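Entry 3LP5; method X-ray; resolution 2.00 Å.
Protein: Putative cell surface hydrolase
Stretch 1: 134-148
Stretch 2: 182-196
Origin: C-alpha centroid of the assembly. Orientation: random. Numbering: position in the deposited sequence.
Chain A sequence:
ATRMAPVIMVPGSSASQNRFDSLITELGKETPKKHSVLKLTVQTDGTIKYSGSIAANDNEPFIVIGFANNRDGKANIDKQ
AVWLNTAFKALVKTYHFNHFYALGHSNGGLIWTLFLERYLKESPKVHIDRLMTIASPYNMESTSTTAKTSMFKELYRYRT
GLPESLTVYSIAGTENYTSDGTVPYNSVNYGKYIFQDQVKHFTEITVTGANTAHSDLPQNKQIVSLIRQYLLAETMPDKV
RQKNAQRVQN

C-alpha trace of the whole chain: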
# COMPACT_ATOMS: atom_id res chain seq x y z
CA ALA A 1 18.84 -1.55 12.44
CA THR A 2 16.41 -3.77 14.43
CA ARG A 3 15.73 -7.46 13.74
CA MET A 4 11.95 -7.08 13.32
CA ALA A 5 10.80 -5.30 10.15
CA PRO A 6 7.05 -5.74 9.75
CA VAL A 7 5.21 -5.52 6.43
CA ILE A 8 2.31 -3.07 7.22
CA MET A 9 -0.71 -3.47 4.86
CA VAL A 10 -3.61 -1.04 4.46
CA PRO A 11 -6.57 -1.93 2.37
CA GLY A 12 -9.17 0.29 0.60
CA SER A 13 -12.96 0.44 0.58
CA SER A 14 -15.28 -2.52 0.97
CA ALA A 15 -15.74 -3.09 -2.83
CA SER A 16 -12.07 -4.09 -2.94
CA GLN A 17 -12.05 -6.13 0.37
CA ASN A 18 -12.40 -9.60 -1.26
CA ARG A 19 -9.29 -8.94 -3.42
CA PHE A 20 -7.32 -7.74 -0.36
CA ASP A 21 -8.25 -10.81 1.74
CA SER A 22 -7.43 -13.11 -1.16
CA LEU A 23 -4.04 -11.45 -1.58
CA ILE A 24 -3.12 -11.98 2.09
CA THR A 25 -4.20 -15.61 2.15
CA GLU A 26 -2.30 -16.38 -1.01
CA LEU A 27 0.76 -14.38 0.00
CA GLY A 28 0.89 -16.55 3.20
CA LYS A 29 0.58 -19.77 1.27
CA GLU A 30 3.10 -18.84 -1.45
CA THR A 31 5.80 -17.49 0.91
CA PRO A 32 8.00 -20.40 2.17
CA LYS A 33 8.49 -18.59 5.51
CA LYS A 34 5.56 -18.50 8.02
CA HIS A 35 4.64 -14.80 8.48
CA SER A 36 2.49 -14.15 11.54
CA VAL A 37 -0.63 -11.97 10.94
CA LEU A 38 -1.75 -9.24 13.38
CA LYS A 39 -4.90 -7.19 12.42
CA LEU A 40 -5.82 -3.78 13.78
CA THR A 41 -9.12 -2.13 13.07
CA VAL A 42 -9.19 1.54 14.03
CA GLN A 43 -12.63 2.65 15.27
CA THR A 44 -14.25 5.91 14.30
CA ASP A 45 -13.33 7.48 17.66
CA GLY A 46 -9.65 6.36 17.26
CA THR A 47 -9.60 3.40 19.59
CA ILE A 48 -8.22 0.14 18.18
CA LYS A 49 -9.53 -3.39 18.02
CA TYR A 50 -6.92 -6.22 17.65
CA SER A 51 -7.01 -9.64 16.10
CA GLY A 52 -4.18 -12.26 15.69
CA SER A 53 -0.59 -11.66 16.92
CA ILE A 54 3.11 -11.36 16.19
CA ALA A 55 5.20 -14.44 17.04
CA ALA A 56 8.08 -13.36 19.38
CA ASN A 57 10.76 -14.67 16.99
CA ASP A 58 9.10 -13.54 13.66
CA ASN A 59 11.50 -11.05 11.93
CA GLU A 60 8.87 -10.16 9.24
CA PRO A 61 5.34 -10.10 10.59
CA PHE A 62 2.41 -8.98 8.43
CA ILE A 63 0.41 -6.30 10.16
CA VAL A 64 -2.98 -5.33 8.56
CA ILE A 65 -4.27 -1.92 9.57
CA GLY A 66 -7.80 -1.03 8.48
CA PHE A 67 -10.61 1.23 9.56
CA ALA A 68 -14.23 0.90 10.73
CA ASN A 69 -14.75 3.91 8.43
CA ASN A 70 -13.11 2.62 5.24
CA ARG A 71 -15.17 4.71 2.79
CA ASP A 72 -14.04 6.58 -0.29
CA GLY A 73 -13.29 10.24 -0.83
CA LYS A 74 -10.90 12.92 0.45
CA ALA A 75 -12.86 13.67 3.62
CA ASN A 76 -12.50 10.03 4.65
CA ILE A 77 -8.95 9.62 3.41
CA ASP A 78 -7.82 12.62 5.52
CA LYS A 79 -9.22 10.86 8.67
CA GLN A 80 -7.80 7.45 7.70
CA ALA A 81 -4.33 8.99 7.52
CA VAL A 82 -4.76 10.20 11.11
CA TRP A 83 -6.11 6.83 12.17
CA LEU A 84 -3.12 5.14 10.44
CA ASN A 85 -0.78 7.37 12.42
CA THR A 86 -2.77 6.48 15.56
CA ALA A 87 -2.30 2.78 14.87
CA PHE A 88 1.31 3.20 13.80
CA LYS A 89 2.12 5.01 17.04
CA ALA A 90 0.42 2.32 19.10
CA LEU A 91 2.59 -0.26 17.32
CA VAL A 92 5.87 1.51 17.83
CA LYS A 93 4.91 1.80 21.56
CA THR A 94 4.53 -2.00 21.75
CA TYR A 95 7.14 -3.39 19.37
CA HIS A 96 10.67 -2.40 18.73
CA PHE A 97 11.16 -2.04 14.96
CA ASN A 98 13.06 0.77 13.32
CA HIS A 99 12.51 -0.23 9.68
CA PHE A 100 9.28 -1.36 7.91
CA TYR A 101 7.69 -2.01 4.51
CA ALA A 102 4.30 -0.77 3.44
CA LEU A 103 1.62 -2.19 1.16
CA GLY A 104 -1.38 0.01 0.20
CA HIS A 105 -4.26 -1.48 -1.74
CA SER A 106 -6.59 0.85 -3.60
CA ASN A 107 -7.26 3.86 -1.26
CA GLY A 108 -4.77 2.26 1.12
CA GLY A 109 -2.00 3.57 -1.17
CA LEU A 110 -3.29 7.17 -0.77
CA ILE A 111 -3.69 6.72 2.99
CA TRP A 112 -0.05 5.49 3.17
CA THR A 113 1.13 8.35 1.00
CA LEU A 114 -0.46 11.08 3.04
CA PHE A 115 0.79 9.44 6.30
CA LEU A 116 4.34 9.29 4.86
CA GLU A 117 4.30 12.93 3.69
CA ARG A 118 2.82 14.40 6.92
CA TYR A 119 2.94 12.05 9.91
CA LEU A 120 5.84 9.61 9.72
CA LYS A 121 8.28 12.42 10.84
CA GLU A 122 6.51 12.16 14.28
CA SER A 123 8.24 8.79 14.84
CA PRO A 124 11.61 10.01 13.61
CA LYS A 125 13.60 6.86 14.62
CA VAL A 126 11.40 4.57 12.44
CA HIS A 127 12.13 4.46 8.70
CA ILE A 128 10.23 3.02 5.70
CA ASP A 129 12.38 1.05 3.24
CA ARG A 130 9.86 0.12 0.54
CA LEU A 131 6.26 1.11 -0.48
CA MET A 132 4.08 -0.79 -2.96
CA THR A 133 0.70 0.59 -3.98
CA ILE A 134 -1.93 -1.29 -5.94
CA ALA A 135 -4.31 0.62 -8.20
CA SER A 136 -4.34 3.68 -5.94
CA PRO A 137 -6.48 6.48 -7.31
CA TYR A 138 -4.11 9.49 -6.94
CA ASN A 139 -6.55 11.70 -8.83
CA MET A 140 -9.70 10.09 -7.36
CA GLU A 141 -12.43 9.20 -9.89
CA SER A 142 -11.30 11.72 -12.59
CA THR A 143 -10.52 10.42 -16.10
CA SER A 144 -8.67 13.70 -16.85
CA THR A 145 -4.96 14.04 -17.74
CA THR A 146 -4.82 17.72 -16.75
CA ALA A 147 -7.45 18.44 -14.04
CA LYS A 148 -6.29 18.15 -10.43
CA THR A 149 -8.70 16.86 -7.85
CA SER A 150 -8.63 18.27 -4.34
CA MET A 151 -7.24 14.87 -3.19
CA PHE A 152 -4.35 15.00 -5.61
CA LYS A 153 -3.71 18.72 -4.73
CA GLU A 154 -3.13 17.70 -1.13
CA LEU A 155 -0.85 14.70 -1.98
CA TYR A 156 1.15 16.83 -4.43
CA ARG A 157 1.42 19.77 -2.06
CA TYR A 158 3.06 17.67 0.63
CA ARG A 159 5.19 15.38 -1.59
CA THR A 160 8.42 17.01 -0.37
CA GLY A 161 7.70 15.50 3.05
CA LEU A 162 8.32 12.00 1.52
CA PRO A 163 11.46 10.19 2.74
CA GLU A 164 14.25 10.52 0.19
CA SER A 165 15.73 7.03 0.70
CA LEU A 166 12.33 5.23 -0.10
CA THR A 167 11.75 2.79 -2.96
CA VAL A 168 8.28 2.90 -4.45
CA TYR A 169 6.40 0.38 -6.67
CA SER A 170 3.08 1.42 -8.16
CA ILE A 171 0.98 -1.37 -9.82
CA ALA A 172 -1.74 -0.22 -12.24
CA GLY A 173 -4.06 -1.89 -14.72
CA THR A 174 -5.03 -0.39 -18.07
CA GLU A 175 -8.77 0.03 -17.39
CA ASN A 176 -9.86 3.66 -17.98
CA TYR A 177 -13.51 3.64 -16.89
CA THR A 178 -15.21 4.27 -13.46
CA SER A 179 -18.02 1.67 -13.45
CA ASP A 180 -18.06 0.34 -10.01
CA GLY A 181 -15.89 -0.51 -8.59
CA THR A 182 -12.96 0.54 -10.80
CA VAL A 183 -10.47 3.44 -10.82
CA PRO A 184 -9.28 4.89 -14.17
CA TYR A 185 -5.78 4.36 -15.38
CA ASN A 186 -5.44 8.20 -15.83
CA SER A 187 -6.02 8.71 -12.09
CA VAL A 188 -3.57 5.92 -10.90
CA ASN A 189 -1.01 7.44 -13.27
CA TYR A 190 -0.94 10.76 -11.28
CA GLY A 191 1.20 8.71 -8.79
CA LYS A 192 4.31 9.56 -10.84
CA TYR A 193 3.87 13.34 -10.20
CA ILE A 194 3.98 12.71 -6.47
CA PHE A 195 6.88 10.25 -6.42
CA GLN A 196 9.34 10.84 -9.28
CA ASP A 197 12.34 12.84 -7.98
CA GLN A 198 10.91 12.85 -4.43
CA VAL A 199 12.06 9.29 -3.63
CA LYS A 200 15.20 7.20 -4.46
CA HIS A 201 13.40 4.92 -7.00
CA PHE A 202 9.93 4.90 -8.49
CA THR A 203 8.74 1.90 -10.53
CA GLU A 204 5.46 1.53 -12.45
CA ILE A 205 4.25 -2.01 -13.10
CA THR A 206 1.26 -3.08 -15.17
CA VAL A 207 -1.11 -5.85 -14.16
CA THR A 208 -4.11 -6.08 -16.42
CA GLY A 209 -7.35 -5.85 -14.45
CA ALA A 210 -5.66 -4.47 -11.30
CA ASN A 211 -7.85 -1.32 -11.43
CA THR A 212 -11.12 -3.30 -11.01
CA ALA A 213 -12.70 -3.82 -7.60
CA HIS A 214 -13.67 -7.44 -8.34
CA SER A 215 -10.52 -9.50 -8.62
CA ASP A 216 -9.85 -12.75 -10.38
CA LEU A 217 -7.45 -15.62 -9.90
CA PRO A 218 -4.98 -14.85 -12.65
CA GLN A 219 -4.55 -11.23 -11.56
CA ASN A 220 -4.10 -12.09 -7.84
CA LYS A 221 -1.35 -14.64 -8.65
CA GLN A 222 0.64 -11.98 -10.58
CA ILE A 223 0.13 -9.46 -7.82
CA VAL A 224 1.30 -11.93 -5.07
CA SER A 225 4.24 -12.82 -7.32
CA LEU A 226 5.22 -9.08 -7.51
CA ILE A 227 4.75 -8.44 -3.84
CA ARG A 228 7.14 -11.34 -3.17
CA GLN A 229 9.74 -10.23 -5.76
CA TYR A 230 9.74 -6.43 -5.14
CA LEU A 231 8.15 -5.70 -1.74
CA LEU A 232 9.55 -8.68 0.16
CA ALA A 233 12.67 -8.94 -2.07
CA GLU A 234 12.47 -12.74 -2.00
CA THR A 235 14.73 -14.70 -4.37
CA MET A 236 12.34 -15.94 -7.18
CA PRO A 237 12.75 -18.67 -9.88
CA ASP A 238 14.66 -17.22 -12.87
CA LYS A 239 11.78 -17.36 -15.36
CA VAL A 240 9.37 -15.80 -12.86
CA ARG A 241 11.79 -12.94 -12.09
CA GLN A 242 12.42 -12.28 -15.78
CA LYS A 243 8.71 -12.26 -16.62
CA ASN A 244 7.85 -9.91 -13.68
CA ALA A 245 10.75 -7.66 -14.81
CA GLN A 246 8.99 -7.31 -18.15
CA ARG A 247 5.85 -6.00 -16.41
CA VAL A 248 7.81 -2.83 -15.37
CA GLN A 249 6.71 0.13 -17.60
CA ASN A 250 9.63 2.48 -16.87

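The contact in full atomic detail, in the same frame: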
# COMPACT_ATOMS: atom_id res chain seq x y z
N ILE A 134 -1.22 -0.50 -4.92
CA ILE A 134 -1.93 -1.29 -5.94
C ILE A 134 -3.14 -0.53 -6.40
O ILE A 134 -4.10 -0.35 -5.62
CB ILE A 134 -2.35 -2.67 -5.44
CG1 ILE A 134 -1.12 -3.48 -4.96
CG2 ILE A 134 -2.97 -3.47 -6.57
CD1 ILE A 134 -1.50 -4.51 -3.92
N ALA A 135 -3.15 -0.11 -7.66
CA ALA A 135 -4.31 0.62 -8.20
C ALA A 135 -4.83 1.75 -7.31
O ALA A 135 -6.04 1.85 -7.02
CB ALA A 135 -5.45 -0.39 -8.56
N SER A 136 -3.93 2.63 -6.88
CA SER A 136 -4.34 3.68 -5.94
C SER A 136 -4.76 4.89 -6.76
O SER A 136 -4.00 5.35 -7.62
CB SER A 136 -3.21 4.02 -4.98
OG SER A 136 -2.89 2.89 -4.14
N PRO A 137 -5.98 5.41 -6.51
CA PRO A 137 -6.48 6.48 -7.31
C PRO A 137 -5.96 7.89 -6.91
O PRO A 137 -6.69 8.69 -6.29
CB PRO A 137 -7.99 6.34 -7.14
CG PRO A 137 -8.16 5.83 -5.74
CD PRO A 137 -6.98 4.93 -5.51
N TYR A 138 -4.74 8.22 -7.34
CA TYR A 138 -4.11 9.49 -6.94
C TYR A 138 -4.87 10.75 -7.36
O TYR A 138 -4.68 11.78 -6.73
CB TYR A 138 -2.66 9.54 -7.44
CG TYR A 138 -1.79 8.50 -6.72
CD1 TYR A 138 -1.30 8.76 -5.44
CD2 TYR A 138 -1.49 7.27 -7.31
CE1 TYR A 138 -0.52 7.81 -4.76
CE2 TYR A 138 -0.64 6.31 -6.65
CZ TYR A 138 -0.23 6.58 -5.36
OH TYR A 138 0.57 5.64 -4.69
N ASN A 139 -5.69 10.65 -8.42
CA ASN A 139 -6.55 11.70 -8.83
C ASN A 139 -8.03 11.30 -8.68
O ASN A 139 -8.88 11.76 -9.44
CB ASN A 139 -6.27 12.14 -10.27
CG ASN A 139 -6.73 13.55 -10.52
OD1 ASN A 139 -6.67 14.40 -9.62
ND2 ASN A 139 -7.16 13.84 -11.74
N MET A 140 -8.32 10.45 -7.71
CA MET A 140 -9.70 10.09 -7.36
C MET A 140 -10.39 9.46 -8.57
O MET A 140 -9.79 8.59 -9.23
CB MET A 140 -10.47 11.29 -6.76
CG MET A 140 -10.01 11.68 -5.35
SD MET A 140 -10.32 10.62 -3.81
CE MET A 140 -9.16 9.36 -3.95
N GLU A 141 -11.62 9.88 -8.88
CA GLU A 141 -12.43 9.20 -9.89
C GLU A 141 -12.28 9.92 -11.26
O GLU A 141 -12.84 9.47 -12.26
CB GLU A 141 -13.91 9.19 -9.46
CG GLU A 141 -14.57 10.57 -9.79
CD GLU A 141 -16.05 10.71 -9.38
OE1 GLU A 141 -16.86 11.24 -10.22
OE2 GLU A 141 -16.41 10.29 -8.22
N SER A 142 -11.54 11.04 -11.32
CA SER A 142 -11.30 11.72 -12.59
C SER A 142 -10.67 10.85 -13.69
O SER A 142 -9.71 10.11 -13.44
CB SER A 142 -10.44 12.99 -12.38
OG SER A 142 -10.13 13.58 -13.66
N THR A 143 -11.15 11.01 -14.92
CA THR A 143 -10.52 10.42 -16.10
C THR A 143 -9.63 11.44 -16.81
O THR A 143 -9.13 11.17 -17.90
CB THR A 143 -11.54 9.84 -17.09
OG1 THR A 143 -12.45 10.87 -17.45
CG2 THR A 143 -12.36 8.71 -16.43
N SER A 144 -9.39 12.59 -16.19
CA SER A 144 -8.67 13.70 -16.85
C SER A 144 -7.16 13.44 -16.90
O SER A 144 -6.64 12.69 -16.09
CB SER A 144 -8.93 14.98 -16.05
OG SER A 144 -8.32 16.08 -16.70
N THR A 145 -6.43 14.07 -17.83
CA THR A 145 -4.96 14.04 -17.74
C THR A 145 -4.43 15.42 -17.31
O THR A 145 -3.22 15.62 -17.19
CB THR A 145 -4.31 13.63 -19.05
OG1 THR A 145 -4.63 14.62 -20.06
CG2 THR A 145 -4.84 12.26 -19.49
N THR A 146 -5.31 16.39 -17.10
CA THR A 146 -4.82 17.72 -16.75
C THR A 146 -5.52 18.26 -15.50
O THR A 146 -4.98 19.14 -14.88
CB THR A 146 -5.04 18.79 -17.87
OG1 THR A 146 -6.43 18.87 -18.13
CG2 THR A 146 -4.29 18.52 -19.17
N ALA A 147 -6.74 17.84 -15.18
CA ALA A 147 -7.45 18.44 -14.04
C ALA A 147 -6.97 17.85 -12.70
O ALA A 147 -6.63 16.69 -12.61
CB ALA A 147 -9.02 18.34 -14.20
N LYS A 148 -6.85 18.67 -11.68
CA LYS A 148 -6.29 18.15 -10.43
C LYS A 148 -7.41 18.13 -9.42
O LYS A 148 -7.99 19.18 -9.11
CB LYS A 148 -5.17 19.03 -9.89
CG LYS A 148 -3.88 19.06 -10.76
CD LYS A 148 -2.90 20.16 -10.29
CE LYS A 148 -3.26 21.56 -10.90
NZ LYS A 148 -2.64 22.72 -10.16
N THR A 182 -14.27 0.49 -10.12
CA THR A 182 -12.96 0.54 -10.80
C THR A 182 -12.41 1.99 -10.78
O THR A 182 -13.16 2.95 -10.72
CB THR A 182 -12.86 -0.26 -12.22
OG1 THR A 182 -12.75 0.61 -13.36
CG2 THR A 182 -13.93 -1.35 -12.43
N VAL A 183 -11.10 2.14 -10.77
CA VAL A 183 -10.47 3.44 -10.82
C VAL A 183 -9.84 3.56 -12.24
O VAL A 183 -9.34 2.57 -12.79
CB VAL A 183 -9.40 3.58 -9.72
CG1 VAL A 183 -10.04 3.45 -8.35
CG2 VAL A 183 -8.34 2.52 -9.85
N PRO A 184 -9.86 4.77 -12.83
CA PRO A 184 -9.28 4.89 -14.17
C PRO A 184 -7.78 4.92 -14.14
O PRO A 184 -7.15 5.48 -13.20
CB PRO A 184 -9.82 6.21 -14.70
CG PRO A 184 -10.48 6.85 -13.64
CD PRO A 184 -10.61 5.97 -12.44
N TYR A 185 -7.21 4.34 -15.18
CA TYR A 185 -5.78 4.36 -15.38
C TYR A 185 -5.22 5.79 -15.29
O TYR A 185 -4.20 6.00 -14.66
CB TYR A 185 -5.40 3.70 -16.71
CG TYR A 185 -3.96 3.97 -16.98
CD1 TYR A 185 -2.97 3.32 -16.24
CD2 TYR A 185 -3.58 4.98 -17.88
CE1 TYR A 185 -1.61 3.58 -16.46
CE2 TYR A 185 -2.22 5.29 -18.08
CZ TYR A 185 -1.24 4.57 -17.36
OH TYR A 185 0.09 4.83 -17.52
N ASN A 186 -5.91 6.78 -15.87
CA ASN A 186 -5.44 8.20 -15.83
C ASN A 186 -5.29 8.74 -14.43
O ASN A 186 -4.38 9.53 -14.17
CB ASN A 186 -6.34 9.14 -16.67
CG ASN A 186 -6.19 8.90 -18.18
OD1 ASN A 186 -5.27 8.23 -18.61
ND2 ASN A 186 -7.08 9.45 -18.95
N SER A 187 -6.14 8.31 -13.51
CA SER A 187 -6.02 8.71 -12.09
C SER A 187 -4.83 7.99 -11.37
O SER A 187 -4.03 8.62 -10.73
CB SER A 187 -7.37 8.43 -11.38
OG SER A 187 -7.25 8.60 -9.97
N VAL A 188 -4.71 6.67 -11.50
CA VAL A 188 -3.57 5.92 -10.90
C VAL A 188 -2.26 6.51 -11.40
O VAL A 188 -1.31 6.60 -10.64
CB VAL A 188 -3.65 4.44 -11.27
CG1 VAL A 188 -2.48 3.63 -10.61
CG2 VAL A 188 -4.97 3.89 -10.78
N ASN A 189 -2.22 6.92 -12.66
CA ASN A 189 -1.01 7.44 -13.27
C ASN A 189 -0.52 8.78 -12.66
O ASN A 189 0.63 9.11 -12.81
CB ASN A 189 -1.24 7.62 -14.77
CG ASN A 189 0.07 7.78 -15.53
OD1 ASN A 189 1.03 7.01 -15.34
ND2 ASN A 189 0.14 8.79 -16.37
N TYR A 190 -1.38 9.52 -11.95
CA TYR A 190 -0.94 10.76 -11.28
C TYR A 190 0.08 10.47 -10.14
O TYR A 190 0.79 11.36 -9.66
CB TYR A 190 -2.14 11.54 -10.74
CG TYR A 190 -2.84 12.44 -11.74
CD1 TYR A 190 -3.38 11.91 -12.90
CD2 TYR A 190 -3.08 13.81 -11.44
CE1 TYR A 190 -4.07 12.77 -13.82
CE2 TYR A 190 -3.76 14.64 -12.32
CZ TYR A 190 -4.26 14.11 -13.50
OH TYR A 190 -4.98 14.94 -14.35
N GLY A 191 0.16 9.21 -9.75
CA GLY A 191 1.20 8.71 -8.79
C GLY A 191 2.60 9.22 -9.15
O GLY A 191 3.36 9.66 -8.25
N LYS A 192 2.96 9.19 -10.44
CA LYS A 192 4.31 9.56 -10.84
C LYS A 192 4.63 11.03 -10.55
O LYS A 192 5.79 11.38 -10.28
CB LYS A 192 4.53 9.25 -12.30
CG LYS A 192 3.84 10.27 -13.18
CD LYS A 192 3.67 9.89 -14.70
CE LYS A 192 4.76 9.03 -15.24
NZ LYS A 192 4.83 9.17 -16.77
N TYR A 193 3.63 11.92 -10.56
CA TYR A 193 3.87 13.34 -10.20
C TYR A 193 4.20 13.56 -8.73
O TYR A 193 4.91 14.51 -8.38
CB TYR A 193 2.67 14.25 -10.59
CG TYR A 193 2.21 14.05 -12.00
CD1 TYR A 193 3.10 14.19 -13.06
CD2 TYR A 193 0.90 13.67 -12.27
CE1 TYR A 193 2.70 13.96 -14.36
CE2 TYR A 193 0.48 13.48 -13.58
CZ TYR A 193 1.39 13.62 -14.61
OH TYR A 193 1.00 13.40 -15.92
N ILE A 194 3.69 12.70 -7.89
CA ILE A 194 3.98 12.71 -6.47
C ILE A 194 5.39 12.14 -6.22
O ILE A 194 6.21 12.75 -5.54
CB ILE A 194 2.92 11.93 -5.71
CG1 ILE A 194 1.61 12.73 -5.73
CG2 ILE A 194 3.29 11.82 -4.19
CD1 ILE A 194 0.36 11.85 -5.73
N PHE A 195 5.70 11.02 -6.83
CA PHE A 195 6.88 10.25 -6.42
C PHE A 195 8.17 10.55 -7.19
O PHE A 195 9.21 10.55 -6.55
CB PHE A 195 6.57 8.76 -6.45
CG PHE A 195 5.56 8.36 -5.40
CD1 PHE A 195 5.88 8.46 -4.05
CD2 PHE A 195 4.31 7.90 -5.75
CE1 PHE A 195 4.95 8.08 -3.06
CE2 PHE A 195 3.39 7.51 -4.77
CZ PHE A 195 3.73 7.61 -3.43
N GLN A 196 8.11 10.84 -8.50
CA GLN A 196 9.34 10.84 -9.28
C GLN A 196 10.18 12.03 -8.77
O GLN A 196 9.68 13.15 -8.55
CB GLN A 196 9.11 11.02 -10.82
CG GLN A 196 8.37 9.88 -11.51
CD GLN A 196 8.18 10.08 -13.07
OE1 GLN A 196 7.60 11.14 -13.62
NE2 GLN A 196 8.65 9.07 -13.79
O HOH W 1 -1.70 13.23 -16.62

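The most unusual feature here is a glycine CA seated over the face of a tyrosine ring. Gly 191 CA sits 3.7 Å from the centroid of the Tyr 138 ring (CG, CD1, CD2, CE1, CE2, CZ), over its face, and an ideal CB on this residue would fall 2.9 Å from Tyr 138 CE2, a clash. The rule is plain: where a backbone must lie on an aromatic face, the absence of a side chain buys the close approach. The rest of the Tyr 138 ring is well packed, with Ile 194 CD1 3.5 Å from Tyr 138 CD1, Phe 195 CE2 3.8 Å from Tyr 138 CZ, and the carbonyl Val 188 O at the ring edge, 3.4 Å from Tyr 138 CD2.

The roles are reversed at Tyr 190, whose ring in the second stretch receives Asn 139 from the first. Asn 139 CB lies over its ring face, and Asn 139 ND2, also over that face, donates to Ala 147 O at 3.0 Å within the first stretch. The phenol end reaches the loop beyond, where Tyr 190 OH is 3.0 Å from Ala 147 O.

A second rule concerns loops without regular structure: small polar side chains from a helix can satisfy their backbone. Ser 187 OG donates to Met 140 O at 2.6 Å and accepts a weak bond from Asn 139 N at 3.0 Å, pinning the overlapping turns that run from Pro 137 to Ser 142. One residue earlier, Asn 186 ND2 donates to Thr 143 O at 2.9 Å, nearly straight at 174°. The loop also braces itself, since Ser 144 OG accepts from Ala 147 N at 2.8 Å and from Thr 146 N at 3.1 Å.

Val 183 CG1 packs against Pro 137 CB at 3.7 Å. Separately, Val 188 CA approaches Ser 136 O at 3.4 Å in a CA-H...O contact.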